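Local coordinates for PHD-type domain-containing protein (Chaetomium thermophilum, PDB 6VHF) that serves as the Cfp1 subunit of the H3K4 methyltransferase complex COMPASS, in which this C-terminal domain, bearing a non-canonical zinc finger, interacts with RbBP5, at residues S13-R17 with L163-E167; S73-Q77 with E155-Q159; I34-I38 with W141-T146; T53-Y59 with M129-C135; E6-L10 with E167-R171. One frame throughout, in Å; residues are numbered along the deposited sequence.

Interaction 1: residues S13-R17 with L163-E167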
# COMPACT_ATOMS: atom_id res chain seq x y z
N SER A 13 -8.21 1.81 -19.73
CA SER A 13 -7.25 0.83 -19.24
C SER A 13 -5.92 1.50 -18.91
O SER A 13 -5.35 1.28 -17.83
CB SER A 13 -7.04 -0.25 -20.29
OG SER A 13 -6.19 -1.25 -19.78
N ALA A 14 -5.42 2.35 -19.81
CA ALA A 14 -4.15 3.01 -19.57
C ALA A 14 -4.24 3.97 -18.38
O ALA A 14 -3.28 4.12 -17.61
CB ALA A 14 -3.70 3.75 -20.83
N GLU A 15 -5.39 4.63 -18.22
CA GLU A 15 -5.58 5.51 -17.07
C GLU A 15 -5.63 4.71 -15.77
O GLU A 15 -5.16 5.19 -14.74
CB GLU A 15 -6.86 6.33 -17.24
CG GLU A 15 -6.71 7.43 -18.27
CD GLU A 15 -8.03 8.08 -18.66
OE1 GLU A 15 -9.09 7.49 -18.35
OE2 GLU A 15 -8.00 9.18 -19.25
N THR A 16 -6.21 3.51 -15.81
CA THR A 16 -6.23 2.63 -14.65
C THR A 16 -4.82 2.18 -14.27
O THR A 16 -4.45 2.19 -13.09
CB THR A 16 -7.12 1.43 -14.94
OG1 THR A 16 -8.44 1.90 -15.19
CG2 THR A 16 -7.16 0.49 -13.76
N ARG A 17 -4.03 1.77 -15.26
CA ARG A 17 -2.63 1.48 -14.99
C ARG A 17 -1.96 2.65 -14.29
O ARG A 17 -1.20 2.47 -13.33
CB ARG A 17 -1.91 1.14 -16.30
CG ARG A 17 -2.21 -0.26 -16.79
CD ARG A 17 -1.24 -0.65 -17.87
NE ARG A 17 -1.51 0.03 -19.13
CZ ARG A 17 -0.68 0.88 -19.73
NH1 ARG A 17 0.49 1.15 -19.18
NH2 ARG A 17 -1.00 1.43 -20.90
N LEU A 163 -4.15 -5.78 -17.13
CA LEU A 163 -4.61 -4.70 -18.01
C LEU A 163 -3.78 -4.60 -19.28
O LEU A 163 -4.32 -4.35 -20.36
CB LEU A 163 -4.62 -3.38 -17.26
CG LEU A 163 -5.60 -3.36 -16.10
CD1 LEU A 163 -5.37 -2.15 -15.25
CD2 LEU A 163 -7.03 -3.40 -16.60
N LEU A 164 -2.46 -4.79 -19.18
CA LEU A 164 -1.64 -4.79 -20.39
C LEU A 164 -2.01 -5.97 -21.29
O LEU A 164 -2.06 -5.83 -22.52
CB LEU A 164 -0.15 -4.83 -20.04
CG LEU A 164 0.41 -3.53 -19.44
CD1 LEU A 164 1.70 -3.82 -18.69
CD2 LEU A 164 0.63 -2.43 -20.51
N GLU A 165 -2.28 -7.12 -20.69
CA GLU A 165 -2.72 -8.25 -21.49
C GLU A 165 -4.05 -7.94 -22.19
O GLU A 165 -4.17 -8.19 -23.40
CB GLU A 165 -2.81 -9.49 -20.60
CG GLU A 165 -3.81 -10.51 -21.06
CD GLU A 165 -3.29 -11.46 -22.12
OE1 GLU A 165 -4.04 -12.41 -22.46
OE2 GLU A 165 -2.15 -11.26 -22.60
N ALA A 166 -5.01 -7.36 -21.48
CA ALA A 166 -6.30 -7.03 -22.09
C ALA A 166 -6.14 -5.97 -23.19
O ALA A 166 -6.79 -6.05 -24.24
CB ALA A 166 -7.27 -6.56 -21.01
N GLU A 167 -5.28 -4.97 -22.96
CA GLU A 167 -5.00 -4.00 -24.01
C GLU A 167 -4.48 -4.69 -25.26
O GLU A 167 -4.96 -4.42 -26.37
CB GLU A 167 -4.00 -2.95 -23.53
CG GLU A 167 -4.60 -1.99 -22.57
CD GLU A 167 -3.58 -1.20 -21.78
OE1 GLU A 167 -3.92 -0.83 -20.65
OE2 GLU A 167 -2.46 -0.94 -22.28

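Interaction 2: residues S73-Q77 with E155-Q159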
# COMPACT_ATOMS: atom_id res chain seq x y z
N SER A 73 -6.19 0.00 -1.90
CA SER A 73 -5.61 -1.01 -2.77
C SER A 73 -6.63 -2.06 -3.14
O SER A 73 -6.72 -2.48 -4.30
CB SER A 73 -4.39 -1.67 -2.12
OG SER A 73 -3.32 -0.76 -2.02
N LEU A 74 -7.42 -2.50 -2.15
CA LEU A 74 -8.51 -3.44 -2.41
C LEU A 74 -9.54 -2.86 -3.38
O LEU A 74 -10.03 -3.56 -4.27
CB LEU A 74 -9.15 -3.86 -1.09
CG LEU A 74 -8.18 -4.43 -0.06
CD1 LEU A 74 -8.81 -4.62 1.30
CD2 LEU A 74 -7.65 -5.75 -0.56
N PHE A 75 -9.89 -1.58 -3.22
CA PHE A 75 -10.79 -0.91 -4.17
C PHE A 75 -10.25 -1.01 -5.59
O PHE A 75 -10.95 -1.47 -6.49
CB PHE A 75 -10.97 0.55 -3.75
CG PHE A 75 -11.91 1.35 -4.64
CD1 PHE A 75 -11.54 1.74 -5.93
CD2 PHE A 75 -13.16 1.73 -4.16
CE1 PHE A 75 -12.40 2.48 -6.73
CE2 PHE A 75 -14.03 2.47 -4.96
CZ PHE A 75 -13.64 2.85 -6.24
N LEU A 76 -9.00 -0.59 -5.81
CA LEU A 76 -8.42 -0.61 -7.14
C LEU A 76 -8.20 -2.02 -7.67
O LEU A 76 -7.83 -2.17 -8.84
CB LEU A 76 -7.08 0.16 -7.14
CG LEU A 76 -7.13 1.66 -6.81
CD1 LEU A 76 -5.73 2.25 -6.73
CD2 LEU A 76 -7.97 2.44 -7.80
N GLN A 77 -8.44 -3.05 -6.88
CA GLN A 77 -8.32 -4.41 -7.40
C GLN A 77 -9.64 -4.95 -7.93
O GLN A 77 -9.65 -5.98 -8.61
CB GLN A 77 -7.77 -5.34 -6.33
CG GLN A 77 -6.27 -5.17 -6.12
CD GLN A 77 -5.79 -5.94 -4.91
OE1 GLN A 77 -5.33 -5.36 -3.92
NE2 GLN A 77 -5.90 -7.26 -4.98
N GLU A 155 -0.02 -7.47 -5.70
CA GLU A 155 -1.36 -7.56 -6.27
C GLU A 155 -1.61 -6.43 -7.28
O GLU A 155 -2.10 -6.68 -8.39
CB GLU A 155 -2.38 -7.53 -5.14
CG GLU A 155 -2.35 -8.75 -4.25
CD GLU A 155 -2.75 -10.04 -4.98
OE1 GLU A 155 -3.31 -9.96 -6.10
OE2 GLU A 155 -2.55 -11.13 -4.41
N LEU A 156 -1.25 -5.19 -6.92
CA LEU A 156 -1.41 -4.06 -7.82
C LEU A 156 -0.59 -4.24 -9.10
O LEU A 156 -1.06 -3.88 -10.18
CB LEU A 156 -0.99 -2.77 -7.11
CG LEU A 156 -1.84 -2.34 -5.92
CD1 LEU A 156 -1.04 -1.38 -5.00
CD2 LEU A 156 -3.13 -1.72 -6.38
N ALA A 157 0.64 -4.77 -8.98
CA ALA A 157 1.44 -5.01 -10.18
C ALA A 157 0.83 -6.11 -11.05
O ALA A 157 0.85 -6.02 -12.28
CB ALA A 157 2.89 -5.36 -9.82
N LEU A 158 0.28 -7.16 -10.42
CA LEU A 158 -0.47 -8.17 -11.16
C LEU A 158 -1.62 -7.54 -11.94
O LEU A 158 -1.80 -7.83 -13.13
CB LEU A 158 -1.00 -9.22 -10.18
CG LEU A 158 -1.77 -10.44 -10.69
CD1 LEU A 158 -1.48 -11.59 -9.75
CD2 LEU A 158 -3.28 -10.18 -10.79
N GLN A 159 -2.41 -6.69 -11.28
CA GLN A 159 -3.49 -5.98 -11.96
C GLN A 159 -2.98 -5.21 -13.17
O GLN A 159 -3.61 -5.22 -14.23
CB GLN A 159 -4.20 -5.04 -10.99
CG GLN A 159 -4.93 -5.75 -9.86
CD GLN A 159 -6.22 -6.45 -10.31
OE1 GLN A 159 -7.29 -5.85 -10.31
NE2 GLN A 159 -6.10 -7.72 -10.69

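Interaction 3: residues I34-I38 with W141-T146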
# COMPACT_ATOMS: atom_id res chain seq x y z
N ILE A 34 6.48 2.69 7.93
CA ILE A 34 6.65 1.56 8.83
C ILE A 34 8.10 1.46 9.29
O ILE A 34 8.38 1.25 10.47
CB ILE A 34 6.20 0.26 8.14
CG1 ILE A 34 4.71 0.33 7.78
CG2 ILE A 34 6.45 -0.93 9.04
CD1 ILE A 34 4.29 -0.81 6.85
N GLU A 35 9.05 1.62 8.36
CA GLU A 35 10.45 1.66 8.75
C GLU A 35 10.72 2.79 9.74
O GLU A 35 11.43 2.61 10.72
CB GLU A 35 11.35 1.79 7.52
CG GLU A 35 12.58 0.92 7.56
CD GLU A 35 13.39 0.95 6.25
OE1 GLU A 35 14.52 1.50 6.27
OE2 GLU A 35 12.88 0.44 5.21
N LEU A 36 10.18 3.99 9.48
CA LEU A 36 10.41 5.09 10.41
C LEU A 36 9.86 4.77 11.79
O LEU A 36 10.49 5.09 12.81
CB LEU A 36 9.82 6.39 9.86
CG LEU A 36 9.63 7.55 10.85
CD1 LEU A 36 10.96 8.01 11.42
CD2 LEU A 36 8.92 8.71 10.20
N ALA A 37 8.71 4.09 11.84
CA ALA A 37 8.10 3.73 13.12
C ALA A 37 8.97 2.72 13.86
O ALA A 37 9.24 2.89 15.06
CB ALA A 37 6.70 3.17 12.89
N ILE A 38 9.45 1.70 13.15
CA ILE A 38 10.37 0.73 13.75
C ILE A 38 11.61 1.43 14.31
O ILE A 38 12.00 1.18 15.45
CB ILE A 38 10.72 -0.36 12.73
CG1 ILE A 38 9.54 -1.31 12.56
CG2 ILE A 38 11.93 -1.16 13.18
CD1 ILE A 38 9.52 -2.06 11.22
N TRP A 141 2.85 -5.55 14.83
CA TRP A 141 2.51 -4.63 13.75
C TRP A 141 3.64 -4.52 12.73
O TRP A 141 3.37 -4.43 11.52
CB TRP A 141 2.16 -3.25 14.32
CG TRP A 141 3.22 -2.58 15.18
CD1 TRP A 141 3.32 -2.62 16.55
CD2 TRP A 141 4.30 -1.74 14.73
NE1 TRP A 141 4.39 -1.88 16.97
CE2 TRP A 141 5.01 -1.32 15.88
CE3 TRP A 141 4.73 -1.30 13.48
CZ2 TRP A 141 6.13 -0.50 15.81
CZ3 TRP A 141 5.84 -0.48 13.40
CH2 TRP A 141 6.53 -0.08 14.57
N GLY A 142 4.89 -4.52 13.19
CA GLY A 142 6.01 -4.35 12.28
C GLY A 142 6.00 -5.34 11.14
O GLY A 142 5.99 -4.96 9.96
N ALA A 143 5.98 -6.63 11.46
CA ALA A 143 6.04 -7.65 10.41
C ALA A 143 4.72 -7.78 9.67
O ALA A 143 4.72 -8.06 8.46
CB ALA A 143 6.46 -8.99 11.00
N LEU A 144 3.59 -7.58 10.34
CA LEU A 144 2.33 -7.78 9.66
C LEU A 144 2.01 -6.65 8.68
O LEU A 144 1.61 -6.92 7.54
CB LEU A 144 1.21 -7.96 10.68
CG LEU A 144 1.40 -9.24 11.51
CD1 LEU A 144 0.15 -9.60 12.29
CD2 LEU A 144 1.84 -10.40 10.64
N LEU A 145 2.18 -5.39 9.10
CA LEU A 145 1.97 -4.26 8.20
C LEU A 145 2.94 -4.28 7.03
O LEU A 145 2.58 -3.93 5.90
CB LEU A 145 2.12 -2.94 8.96
CG LEU A 145 1.15 -2.47 10.05
CD1 LEU A 145 1.44 -1.02 10.42
CD2 LEU A 145 -0.28 -2.64 9.59
N THR A 146 4.21 -4.65 7.29
CA THR A 146 5.15 -4.85 6.19
C THR A 146 4.61 -5.88 5.20
O THR A 146 4.65 -5.67 3.98
CB THR A 146 6.51 -5.30 6.74
OG1 THR A 146 7.16 -4.19 7.37
CG2 THR A 146 7.39 -5.85 5.61

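Interaction 4: residues T53-Y59 with M129-C135. With ZN (zinc ion), chain B.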
# COMPACT_ATOMS: atom_id res chain seq x y z
N THR A 53 10.80 -0.19 28.06
CA THR A 53 11.53 -1.44 27.96
C THR A 53 11.35 -2.04 26.56
O THR A 53 10.66 -1.47 25.70
CB THR A 53 11.05 -2.40 29.06
OG1 THR A 53 9.89 -3.10 28.61
CG2 THR A 53 10.66 -1.64 30.29
N LYS A 54 11.94 -3.21 26.34
CA LYS A 54 11.83 -3.95 25.09
C LYS A 54 10.45 -4.55 24.87
O LYS A 54 10.14 -4.94 23.74
CB LYS A 54 12.89 -5.06 25.02
CG LYS A 54 14.39 -4.62 25.05
CD LYS A 54 14.79 -3.73 26.25
CE LYS A 54 14.45 -4.36 27.61
NZ LYS A 54 14.78 -3.39 28.69
N ASP A 55 9.63 -4.66 25.91
CA ASP A 55 8.23 -5.04 25.78
C ASP A 55 7.37 -3.93 25.21
O ASP A 55 6.19 -4.16 24.95
CB ASP A 55 7.66 -5.45 27.16
CG ASP A 55 8.50 -6.50 27.85
OD1 ASP A 55 8.88 -6.28 29.03
OD2 ASP A 55 8.77 -7.55 27.23
N ILE A 56 7.93 -2.72 25.05
CA ILE A 56 7.15 -1.59 24.55
C ILE A 56 6.60 -1.90 23.17
O ILE A 56 7.30 -2.43 22.30
CB ILE A 56 8.03 -0.33 24.55
CG1 ILE A 56 7.97 0.37 25.91
CG2 ILE A 56 7.64 0.62 23.41
CD1 ILE A 56 6.59 0.86 26.26
N CYS A 57 5.32 -1.57 22.95
CA CYS A 57 4.67 -1.78 21.66
C CYS A 57 5.33 -0.95 20.57
O CYS A 57 5.93 -1.48 19.63
CB CYS A 57 3.18 -1.46 21.75
SG CYS A 57 2.33 -1.56 20.11
N GLY A 58 5.24 0.38 20.69
CA GLY A 58 5.94 1.27 19.80
C GLY A 58 5.16 1.69 18.56
O GLY A 58 5.67 2.50 17.77
N TYR A 59 3.95 1.17 18.38
CA TYR A 59 3.10 1.54 17.25
C TYR A 59 2.92 3.05 17.19
O TYR A 59 2.54 3.69 18.18
CB TYR A 59 1.75 0.83 17.40
CG TYR A 59 0.80 1.00 16.24
CD1 TYR A 59 -0.14 2.01 16.24
CD2 TYR A 59 0.81 0.12 15.18
CE1 TYR A 59 -1.03 2.16 15.22
CE2 TYR A 59 -0.08 0.26 14.13
CZ TYR A 59 -1.00 1.29 14.16
OH TYR A 59 -1.91 1.45 13.12
N MET A 129 3.53 7.52 20.12
CA MET A 129 3.95 6.14 20.21
C MET A 129 3.12 5.42 21.27
O MET A 129 2.80 6.00 22.31
CB MET A 129 5.44 6.07 20.56
CG MET A 129 6.11 4.74 20.28
SD MET A 129 7.81 4.66 20.90
CE MET A 129 8.69 5.78 19.80
N CYS A 130 2.74 4.18 20.98
CA CYS A 130 1.94 3.39 21.90
C CYS A 130 2.86 2.69 22.88
O CYS A 130 3.70 1.88 22.46
CB CYS A 130 1.09 2.37 21.17
SG CYS A 130 0.37 1.15 22.27
N LEU A 131 2.70 2.99 24.17
CA LEU A 131 3.61 2.48 25.19
C LEU A 131 3.05 1.27 25.93
O LEU A 131 3.59 0.89 26.98
CB LEU A 131 3.97 3.59 26.19
CG LEU A 131 4.88 4.75 25.75
CD1 LEU A 131 5.99 4.27 24.80
CD2 LEU A 131 4.05 5.87 25.12
N ARG A 132 2.00 0.63 25.40
CA ARG A 132 1.51 -0.58 26.05
C ARG A 132 2.58 -1.66 25.99
O ARG A 132 3.30 -1.79 25.00
CB ARG A 132 0.21 -1.04 25.39
CG ARG A 132 -0.50 -2.19 26.11
CD ARG A 132 -1.34 -1.74 27.32
NE ARG A 132 -0.57 -1.02 28.33
CZ ARG A 132 0.21 -1.59 29.25
NH1 ARG A 132 0.31 -2.91 29.29
NH2 ARG A 132 0.88 -0.86 30.12
N LYS A 133 2.74 -2.41 27.09
CA LYS A 133 3.65 -3.55 27.10
C LYS A 133 2.88 -4.81 26.73
O LYS A 133 1.72 -4.98 27.11
CB LYS A 133 4.32 -3.72 28.47
CG LYS A 133 5.40 -2.68 28.82
CD LYS A 133 6.22 -3.09 30.06
CE LYS A 133 7.13 -1.96 30.55
NZ LYS A 133 6.43 -0.65 30.69
N LYS A 134 3.55 -5.70 25.99
CA LYS A 134 2.90 -6.87 25.39
C LYS A 134 1.55 -6.48 24.77
O LYS A 134 0.49 -6.98 25.15
CB LYS A 134 2.74 -7.99 26.41
CG LYS A 134 4.04 -8.64 26.88
CD LYS A 134 4.70 -7.83 27.99
CE LYS A 134 5.77 -8.64 28.70
NZ LYS A 134 6.72 -9.28 27.73
N CYS A 135 1.61 -5.55 23.82
CA CYS A 135 0.39 -5.00 23.26
C CYS A 135 -0.27 -5.99 22.31
O CYS A 135 0.39 -6.79 21.66
CB CYS A 135 0.68 -3.70 22.53
SG CYS A 135 -0.76 -3.01 21.80
ZN ZN B . 0.09 -1.03 20.86

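Interaction 5: residues E6-L10 with E167-R171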
# COMPACT_ATOMS: atom_id res chain seq x y z
N GLU A 6 -13.50 0.76 -28.64
CA GLU A 6 -12.17 0.22 -28.35
C GLU A 6 -11.21 1.32 -27.90
O GLU A 6 -10.39 1.10 -27.00
CB GLU A 6 -11.63 -0.54 -29.57
CG GLU A 6 -12.33 -1.91 -29.82
CD GLU A 6 -12.12 -2.50 -31.23
OE1 GLU A 6 -12.27 -3.73 -31.39
OE2 GLU A 6 -11.85 -1.74 -32.18
N TYR A 7 -11.29 2.51 -28.52
CA TYR A 7 -10.50 3.65 -28.03
C TYR A 7 -10.86 3.97 -26.59
O TYR A 7 -9.98 4.23 -25.75
CB TYR A 7 -10.73 4.89 -28.89
CG TYR A 7 -10.03 4.90 -30.24
CD1 TYR A 7 -8.65 4.91 -30.33
CD2 TYR A 7 -10.77 4.94 -31.43
CE1 TYR A 7 -8.01 4.93 -31.55
CE2 TYR A 7 -10.13 4.96 -32.67
CZ TYR A 7 -8.75 4.96 -32.72
OH TYR A 7 -8.09 4.97 -33.93
N ALA A 8 -12.16 3.96 -26.28
CA ALA A 8 -12.59 4.28 -24.93
C ALA A 8 -12.05 3.26 -23.93
O ALA A 8 -11.65 3.62 -22.82
CB ALA A 8 -14.12 4.36 -24.88
N GLU A 9 -12.01 1.98 -24.30
CA GLU A 9 -11.52 0.95 -23.39
C GLU A 9 -10.02 1.05 -23.19
O GLU A 9 -9.53 0.96 -22.06
CB GLU A 9 -11.89 -0.44 -23.92
CG GLU A 9 -13.38 -0.67 -24.07
CD GLU A 9 -13.68 -2.04 -24.65
OE1 GLU A 9 -14.80 -2.24 -25.17
OE2 GLU A 9 -12.79 -2.91 -24.59
N LEU A 10 -9.27 1.15 -24.29
CA LEU A 10 -7.82 1.28 -24.19
C LEU A 10 -7.44 2.48 -23.34
O LEU A 10 -6.53 2.40 -22.50
CB LEU A 10 -7.20 1.39 -25.58
CG LEU A 10 -7.46 0.16 -26.45
CD1 LEU A 10 -7.25 0.41 -27.95
CD2 LEU A 10 -6.61 -1.01 -25.95
N GLU A 167 -5.28 -4.97 -22.96
CA GLU A 167 -5.00 -4.00 -24.01
C GLU A 167 -4.48 -4.69 -25.26
O GLU A 167 -4.96 -4.42 -26.37
CB GLU A 167 -4.00 -2.95 -23.53
CG GLU A 167 -4.60 -1.99 -22.57
CD GLU A 167 -3.58 -1.20 -21.78
OE1 GLU A 167 -3.92 -0.83 -20.65
OE2 GLU A 167 -2.46 -0.94 -22.28
N GLN A 168 -3.50 -5.59 -25.10
CA GLN A 168 -3.01 -6.33 -26.26
C GLN A 168 -4.11 -7.15 -26.91
O GLN A 168 -4.13 -7.30 -28.13
CB GLN A 168 -1.82 -7.22 -25.87
CG GLN A 168 -1.46 -8.28 -26.90
CD GLN A 168 -0.93 -7.72 -28.23
OE1 GLN A 168 -0.96 -6.51 -28.48
NE2 GLN A 168 -0.46 -8.61 -29.10
N ARG A 169 -5.07 -7.65 -26.11
CA ARG A 169 -6.17 -8.43 -26.69
C ARG A 169 -7.09 -7.55 -27.52
O ARG A 169 -7.50 -7.95 -28.62
CB ARG A 169 -6.94 -9.15 -25.59
CG ARG A 169 -6.57 -10.63 -25.45
CD ARG A 169 -6.89 -11.14 -24.07
NE ARG A 169 -8.13 -10.55 -23.58
CZ ARG A 169 -8.36 -10.26 -22.30
NH1 ARG A 169 -7.43 -10.49 -21.39
NH2 ARG A 169 -9.52 -9.71 -21.94
N VAL A 170 -7.44 -6.36 -27.03
CA VAL A 170 -8.28 -5.46 -27.81
C VAL A 170 -7.59 -5.10 -29.13
O VAL A 170 -8.18 -5.22 -30.22
CB VAL A 170 -8.64 -4.21 -27.00
CG1 VAL A 170 -9.19 -3.12 -27.90
CG2 VAL A 170 -9.66 -4.57 -25.92
N ARG A 171 -6.33 -4.67 -29.07
CA ARG A 171 -5.60 -4.35 -30.29
C ARG A 171 -5.51 -5.57 -31.21
O ARG A 171 -5.56 -5.42 -32.44
CB ARG A 171 -4.20 -3.83 -29.98
CG ARG A 171 -4.16 -2.47 -29.29
CD ARG A 171 -2.73 -2.00 -29.23
NE ARG A 171 -1.86 -3.03 -28.65
CZ ARG A 171 -1.45 -3.04 -27.38
NH1 ARG A 171 -1.85 -2.07 -26.56
NH2 ARG A 171 -0.66 -4.01 -26.93

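Interaction 1: residues S13-R17 with L163-E167
R17, L163 and E167 dominate this contact, where helices 4-46 and 141-177 run antiparallel at 164° with their short segment axes 10.1 Å apart. E167 is buried and gathers the polar partners. Its OE1 accepts a very short hydrogen bond of 2.5 Å from S13 OG and takes part in a salt bridge with R17 NE at 3.0 Å, the N-H pointing almost straight at the oxygen. A weak hydrogen bond from R17 NH2 to E167 OE2, 3.1 Å, adds to the pairing. R17 is also held by carbon: its CG lies 4.0 Å from L163 CB, and L164 CD2 covers one face of the guanidinium, 3.5 Å from R17 NE, while the carboxylate of E167 meets the edge. L163 sets the backbone register, its CA facing that of S13 at 6.3 Å. L163 CD1 touches T16 CG2 at 3.5 Å, and its side chain reaches on to L20 of the same opposing helix. T16 OG1 turns back to A12 O, leaving the methyl for the interface. A glutamate buried between two helices is thus compensated by an arginine and a hydroxyl from successive turns of the opposite helix, with leucines lining the rest, so charge and packing act together.

Interaction 2: residues S73-Q77 with E155-Q159
Residues 73-77 of helix 64-77 lie beside helix 141-177 with the two segments running in the same direction, 22° apart and 10.2 Å between axes. Q77 and Q159 bring their backbones closest, CA to CA 6.8 Å, and their side chains adopt different shapes. Q77 is extended, with chi1 m and chi2 t, so its aliphatic stem spans the gap and its amide end lies over E155. Q159 instead takes m at both chi1 and chi2, a bent form that puts its CG 4.0 Å from CG of Q77 and its amide beside the main-chain carbonyl of Q77. E155 has the same m, m bend, and its CB lies where the end of Q77 arrives. On the flank turned toward helix 4-46 the surfaces become more apolar. L156 and L76 both show the m, t leucine rotamer; L156 sends CD2 to within 4.4 Å of L76 CB and CD1 to within 3.8 Å of S73 OG. With chi1 m, the S73 hydroxyl is engaged in a hydrogen bond with Q23 NE2 and a weak one with A69 O. A third helix completes the surroundings: L20, Q23 and I24 of helix 4-46 touch L156, and Q23 also meets L76. The contact therefore closes one side of a three-helix cluster, with leucines turned inward and glutamines along the more open seam.

Interaction 3: residues I34-I38 with W141-T146
This is an antiparallel helix-helix contact, at 173° and 10.3 Å between segment axes, where helix 4-46 meets the first turns of helix 141-177. I34 is the main bump, with the largest buried area of the contact. It enters a hollow bordered by W141, G142, L145 and T146: CD1 lies 3.7 Å from L145 CB, and CG2 lies 3.7 Å from T146 OG1 and 4.4 Å from W141 CZ3. The wall at T146 is fixed by a hydrogen bond from T146 OG1 to G142 O, 2.9 Å. In return W141, with chi1 p, swings its six-membered ring against helix 4-46. Its CH2 lies 3.7 Å from A37 CB and 3.8 Å from I38 CG1, while I34 O and I38 N lie near the plane at the ring edge. G142, lacking a side chain, leaves a shallow dip beside I38. L63, from the loop ahead of helix 64-77, touches I34, A37 and W141. W141 also joins the helices to the zinc finger: its NE1 hydrogen bonds C57 O, and its ring packs edge-to-face with that of Y59. Over the dip, I38 CD1 comes within 4.3 Å of G142 CA.

Interaction 4: residues T53-Y59 with M129-C135
Two irregular loops form the core of the zinc finger, a site built from C57, C130, C135 and H138. Backbone bonds knit them together: G58 N donates to C130 O (2.8 Å), C130 N to Y59 O (2.8 Å), C57 N to R132 O (2.9 Å) and K134 N to D55 O (3.2 Å), while I56 and K133 form a single beta bridge. The D55 carboxylate is met by K134 NZ in a salt bridge, 2.7 Å from OD2. T53 OG1 accepts from D55 N (3.1 Å), an ST turn within the type I turn from T53 to I56. Carbonyls turned to the helices are satisfied there: I56 O accepts from R41 of helix 4-46 and C57 O from W141 NE1. K133 NZ finds G51 O, and Y59 OH pairs with D64 while its ring stacks on H138. The thiolates take N-H groups too, R132 N to C130 SG at 3.6 Å and, weakly, Y59 N to C57 SG at 3.6 Å. G58 (phi 91°) allows the chain to turn just past the first ligand. C57 SG and C135 SG each lie 2.4 Å from ZN, and C130 SG lies 2.6 Å from ZN.

Interaction 5: residues E6-L10 with E167-R171
L10 overlaps V170, the pair forming the apolar centre of an antiparallel helix-helix contact (165°, segment axes 10.4 Å apart) near the N-terminal end of helix 4-46 and the C-terminal end of helix 141-177. L10 CD2 lies 3.9 Å from V170 CG1, 4.1 Å from E167 CG and 3.8 Å from E167 O, and it just reaches R171 CG at 4.4 Å. V170 receives carbon from a second turn as well, E6 CG standing 3.9 Å from its CG1. The acidic ends serve other partners: E6 OE2 bonds the backbone of T3, and the E167 carboxylate is taken up by S13 and R17 one step along the same helix pair. L2, in the short lead-in to helix 4-46, also packs on L10. No hydrogen bond crosses here, so the contact is van der Waals packing, far from the zinc. On the outer side of helix 141-177, R171 NH2 donates to Q168 OE1 at 3.0 Å.

In the fold
From the N terminus, helix 4-46 meets the far end of helix 141-177 first in interaction 5, which closes the widest loop; interaction 1 follows one step along, sharing E167. Interactions 2, 3 and 4 all nest inside both. Further along the same helix, 34-38 pairs with the start of helix 141-177 in interaction 3, about 40 Å between centres from interaction 5. The chain then enters the zinc loop, and interaction 4 nests within interaction 3, touching it through W141. Helix 64-77 returns toward the first helix pair, so interaction 2 crosses interactions 3 and 4. The set ties three helices into one elongated bundle with the zinc finger at one end.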